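Local coordinates for Sn-glycerol-3-phosphate ABC transporter substrate-binding protein UspB (Mycobacterium tuberculosis, PDB 4MFI) that binds glycerophosphocholine and probably hands it to an ABC importer as its extracytoplasmic substrate-binding subunit, at residues Q48-A51 with A52-L56; A337-S340 with Q341-Y345. One frame throughout, in Å; residues are numbered along the deposited sequence.

Interaction 1: residues Q48-A51 with A52-L56; sequences QSSA and AEREL
Ala52 sets its CB 3.6 Å from Ser49 O in the opening turn of helix 50-63, the helix of a beta-alpha-beta unit that leads from strand 39-43 to strand 69-73. Ser49 stands at the N-cap position, but its OG makes no capping bond and is instead hydrogen-bonded to Pro46 O in the preceding loop. Its carbonyl starts the helical ladder: Glu53 N donates to Ser49 O over 2.9 Å. The Glu53 side chain, with CG opposite its carbonyl carbon (chi1 -65°), runs back past this carbonyl, CG lying 3.2 Å from Ser49 O. Its buried carboxylate is held by three hydrogen bonds outside the turn, OE1 to His45 and OE2 to both Ser43 and Tyr150, which would fix its rotation. Arg54 N continues the ladder to Ser50 O at 2.9 Å, and the arginine then folds back over the exposed side of the turn. A bend at chi3 (-59°) lays one guanidinium face over Ser50 O and Ala51 CA. Of the same guanidinium, Arg54 NH2 comes within 3.6 Å of Ala51 CB, and Arg54 NH1 lies 3.2 Å from Ser50 OG. Glu55 N bonds to Ala51 O, while its carboxylate goes on along the helix to a salt bridge with Arg59. Leu56 N closes the next turn on Ala52 O at 3.0 Å.

Interaction 2: residues A337-S340 with Q341-Y345; sequences AYFS and QQTGY
The Tyr338 ring carries Gln342 CG on one face, 3.8 Å from its centroid and displaced toward the rim, a CH-pi contact. This CG is placed anti to the glutamine's carbonyl carbon (chi1 -67°), and the bend at chi2 then turns the amide to within 20° of the ring plane. One residue on, the Phe339 ring receives Thr343 CG2 almost centrally over a face, 3.9 Å from its centroid, while Tyr345 CD2 meets Phe339 CE2 obliquely and Tyr150 brings another ring. Thr343 is used on both branches: its OG1 donates to Phe339 O at 2.7 Å, approaching from above the carbonyl plane, and accepts from Tyr345 N at 3.1 Å, the bond of an ST turn. Phe339 O also takes weak bonds from the backbone N of Gln342 and Thr343. Beyond them, Gly344 N reaches Ser340 O, and Ser340 OG, anti to its own backbone N (chi1 175°), donates to Tyr345 O in the carbonyl plane at 2.6 Å. The buried hydroxyl thus ties the last turn to the chain leaving it. A positive phi at Gly344 turns the backbone out of the helix, an exit typical of a glycine-terminated helix C-terminus, here at the end of helix 333-343.

Overall arrangement
Interaction 1, at the N-terminal end of helix 50-63, comes first along the chain; interaction 2, at the C-terminal end of helix 333-343, follows nearly 300 residues later. In the fold they are neighbours, their centres about 10 Å apart, on the same side of the chain's centre. The two helices touch directly through Glu55 CG, 3.4 Å from Tyr338 OH, and Leu56 CD2 on Tyr338 CD2; just ahead of helix 50-63, the N-cap Ser49 sets its CB 3.6 Å from Thr343 CG2. Tyr150, from strand 144-160 of the mixed sheet, links both, bonding Glu53 and meeting the Phe339 ring. Chain-distant helix ends are thereby joined on one side of an alpha/beta domain of the periplasmic-binding-protein fold.

Interaction 1: residues Q48-A51 with A52-L56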
loop_
_atom_site.group_PDB
_atom_site.type_symbol
_atom_site.label_atom_id
_atom_site.label_comp_id
_atom_site.label_asym_id
_atom_site.label_seq_id
_atom_site.Cartn_x
_atom_site.Cartn_y
_atom_site.Cartn_z
ATOM N N GLN A 48 13.315 3.984 6.871
ATOM C CA GLN A 48 14.520 4.180 7.689
ATOM C C GLN A 48 14.217 4.036 9.173
ATOM O O GLN A 48 14.568 4.905 9.981
ATOM C CB GLN A 48 15.147 5.546 7.421
ATOM C CG GLN A 48 15.544 5.773 5.980
ATOM C CD GLN A 48 16.440 6.983 5.831
ATOM O OE1 GLN A 48 17.370 7.175 6.615
ATOM N NE2 GLN A 48 16.158 7.813 4.833
ATOM N N SER A 49 13.588 2.920 9.522
ATOM C CA SER A 49 12.939 2.773 10.818
ATOM C C SER A 49 13.673 1.888 11.810
ATOM O O SER A 49 13.071 1.449 12.785
ATOM C CB SER A 49 11.527 2.222 10.621
ATOM O OG SER A 49 11.559 0.995 9.904
ATOM N N SER A 50 14.960 1.630 11.585
ATOM C CA SER A 50 15.688 0.730 12.482
ATOM C C SER A 50 15.681 1.214 13.935
ATOM O O SER A 50 15.528 0.410 14.846
ATOM C CB SER A 50 17.116 0.468 11.995
ATOM O OG SER A 50 17.931 1.621 12.106
ATOM N N ALA A 51 15.827 2.520 14.151
ATOM C CA ALA A 51 15.751 3.065 15.509
ATOM C C ALA A 51 14.384 2.825 16.155
ATOM O O ALA A 51 14.300 2.456 17.329
ATOM C CB ALA A 51 16.096 4.553 15.519
ATOM N N ALA A 52 13.313 3.034 15.396
ATOM C CA ALA A 52 11.970 2.799 15.917
ATOM C C ALA A 52 11.765 1.320 16.220
ATOM O O ALA A 52 11.135 0.963 17.214
ATOM C CB ALA A 52 10.926 3.295 14.942
ATOM N N GLU A 53 12.305 0.458 15.359
ATOM C CA GLU A 53 12.204 -0.982 15.572
ATOM C C GLU A 53 12.982 -1.431 16.813
ATOM O O GLU A 53 12.506 -2.272 17.580
ATOM C CB GLU A 53 12.663 -1.741 14.325
ATOM C CG GLU A 53 11.757 -1.495 13.126
ATOM C CD GLU A 53 12.174 -2.265 11.893
ATOM O OE1 GLU A 53 13.392 -2.318 11.613
ATOM O OE2 GLU A 53 11.281 -2.812 11.196
ATOM N N ARG A 54 14.173 -0.876 17.017
ATOM C CA ARG A 54 14.931 -1.193 18.225
ATOM C C ARG A 54 14.189 -0.747 19.487
ATOM O O ARG A 54 14.239 -1.424 20.515
ATOM C CB ARG A 54 16.331 -0.583 18.179
ATOM C CG ARG A 54 17.254 -1.277 17.189
ATOM C CD ARG A 54 18.687 -0.779 17.310
ATOM N NE ARG A 54 18.788 0.661 17.088
ATOM C CZ ARG A 54 19.014 1.220 15.903
ATOM N NH1 ARG A 54 19.166 0.461 14.825
ATOM N NH2 ARG A 54 19.090 2.540 15.796
ATOM N N GLU A 55 13.492 0.383 19.405
ATOM C CA GLU A 55 12.699 0.857 20.532
ATOM C C GLU A 55 11.540 -0.096 20.816
ATOM O O GLU A 55 11.268 -0.426 21.972
ATOM C CB GLU A 55 12.190 2.286 20.281
ATOM C CG GLU A 55 11.118 2.766 21.267
ATOM C CD GLU A 55 11.609 2.896 22.700
ATOM O OE1 GLU A 55 12.836 3.034 22.915
ATOM O OE2 GLU A 55 10.755 2.868 23.620
ATOM N N LEU A 56 10.864 -0.552 19.765
ATOM C CA LEU A 56 9.755 -1.484 19.942
ATOM C C LEU A 56 10.238 -2.816 20.524
ATOM O O LEU A 56 9.567 -3.415 21.369
ATOM C CB LEU A 56 9.019 -1.701 18.621
ATOM C CG LEU A 56 8.270 -0.471 18.104
ATOM C CD1 LEU A 56 7.627 -0.745 16.752
ATOM C CD2 LEU A 56 7.230 -0.014 19.125
#

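Interaction 2: residues A337-S340 with Q341-Y345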
loop_
_atom_site.group_PDB
_atom_site.type_symbol
_atom_site.label_atom_id
_atom_site.label_comp_id
_atom_site.label_asym_id
_atom_site.label_seq_id
_atom_site.Cartn_x
_atom_site.Cartn_y
_atom_site.Cartn_z
ATOM N N ALA A 337 0.950 3.421 16.989
ATOM C CA ALA A 337 0.927 4.880 17.025
ATOM C C ALA A 337 2.350 5.427 17.031
ATOM O O ALA A 337 2.681 6.328 16.256
ATOM C CB ALA A 337 0.156 5.379 18.239
ATOM N N TYR A 338 3.192 4.870 17.899
ATOM C CA TYR A 338 4.600 5.253 17.952
ATOM C C TYR A 338 5.310 5.039 16.614
ATOM O O TYR A 338 6.003 5.938 16.115
ATOM C CB TYR A 338 5.331 4.496 19.066
ATOM C CG TYR A 338 6.830 4.669 19.019
ATOM C CD1 TYR A 338 7.429 5.835 19.480
ATOM C CD2 TYR A 338 7.644 3.673 18.493
ATOM C CE1 TYR A 338 8.801 5.997 19.425
ATOM C CE2 TYR A 338 9.011 3.821 18.435
ATOM C CZ TYR A 338 9.587 4.983 18.898
ATOM O OH TYR A 338 10.952 5.128 18.834
ATOM N N PHE A 339 5.134 3.854 16.032
ATOM C CA PHE A 339 5.762 3.541 14.755
ATOM C C PHE A 339 5.335 4.544 13.683
ATOM O O PHE A 339 6.167 5.037 12.910
ATOM C CB PHE A 339 5.411 2.113 14.330
ATOM C CG PHE A 339 6.214 1.609 13.162
ATOM C CD1 PHE A 339 7.542 1.233 13.325
ATOM C CD2 PHE A 339 5.630 1.473 11.910
ATOM C CE1 PHE A 339 8.283 0.753 12.254
ATOM C CE2 PHE A 339 6.366 0.995 10.832
ATOM C CZ PHE A 339 7.697 0.637 11.009
ATOM N N SER A 340 4.041 4.853 13.656
ATOM C CA SER A 340 3.487 5.831 12.719
ATOM C C SER A 340 4.120 7.212 12.891
ATOM O O SER A 340 4.507 7.853 11.913
ATOM C CB SER A 340 1.967 5.929 12.897
ATOM O OG SER A 340 1.423 6.947 12.076
ATOM N N GLN A 341 4.222 7.671 14.134
ATOM C CA GLN A 341 4.807 8.981 14.412
ATOM C C GLN A 341 6.268 9.066 13.980
ATOM O O GLN A 341 6.741 10.123 13.561
ATOM C CB GLN A 341 4.689 9.304 15.902
ATOM C CG GLN A 341 3.258 9.488 16.364
ATOM C CD GLN A 341 3.082 9.246 17.849
ATOM O OE1 GLN A 341 4.047 9.259 18.621
ATOM N NE2 GLN A 341 1.839 9.017 18.261
ATOM N N GLN A 342 6.974 7.944 14.071
ATOM C CA GLN A 342 8.395 7.914 13.754
ATOM C C GLN A 342 8.694 7.747 12.266
ATOM O O GLN A 342 9.761 8.159 11.803
ATOM C CB GLN A 342 9.089 6.798 14.541
ATOM C CG GLN A 342 9.115 7.026 16.039
ATOM C CD GLN A 342 9.819 8.314 16.404
ATOM O OE1 GLN A 342 10.940 8.567 15.961
ATOM N NE2 GLN A 342 9.162 9.144 17.205
ATOM N N THR A 343 7.759 7.159 11.518
ATOM C CA THR A 343 8.052 6.704 10.154
ATOM C C THR A 343 7.173 7.294 9.057
ATOM O O THR A 343 7.569 7.320 7.892
ATOM C CB THR A 343 7.884 5.179 10.036
ATOM O OG1 THR A 343 6.511 4.841 10.260
ATOM C CG2 THR A 343 8.758 4.452 11.039
ATOM N N GLY A 344 5.965 7.716 9.412
ATOM C CA GLY A 344 5.026 8.194 8.413
ATOM C C GLY A 344 4.086 7.125 7.891
ATOM O O GLY A 344 3.165 7.431 7.126
ATOM N N TYR A 345 4.310 5.872 8.288
ATOM C CA TYR A 345 3.332 4.822 8.017
ATOM C C TYR A 345 2.096 5.070 8.874
ATOM O O TYR A 345 2.133 5.874 9.807
ATOM C CB TYR A 345 3.927 3.423 8.244
ATOM C CG TYR A 345 4.953 3.095 7.195
ATOM C CD1 TYR A 345 4.570 2.840 5.884
ATOM C CD2 TYR A 345 6.309 3.075 7.499
ATOM C CE1 TYR A 345 5.507 2.567 4.906
ATOM C CE2 TYR A 345 7.250 2.799 6.525
ATOM C CZ TYR A 345 6.845 2.549 5.233
ATOM O OH TYR A 345 7.780 2.279 4.260
#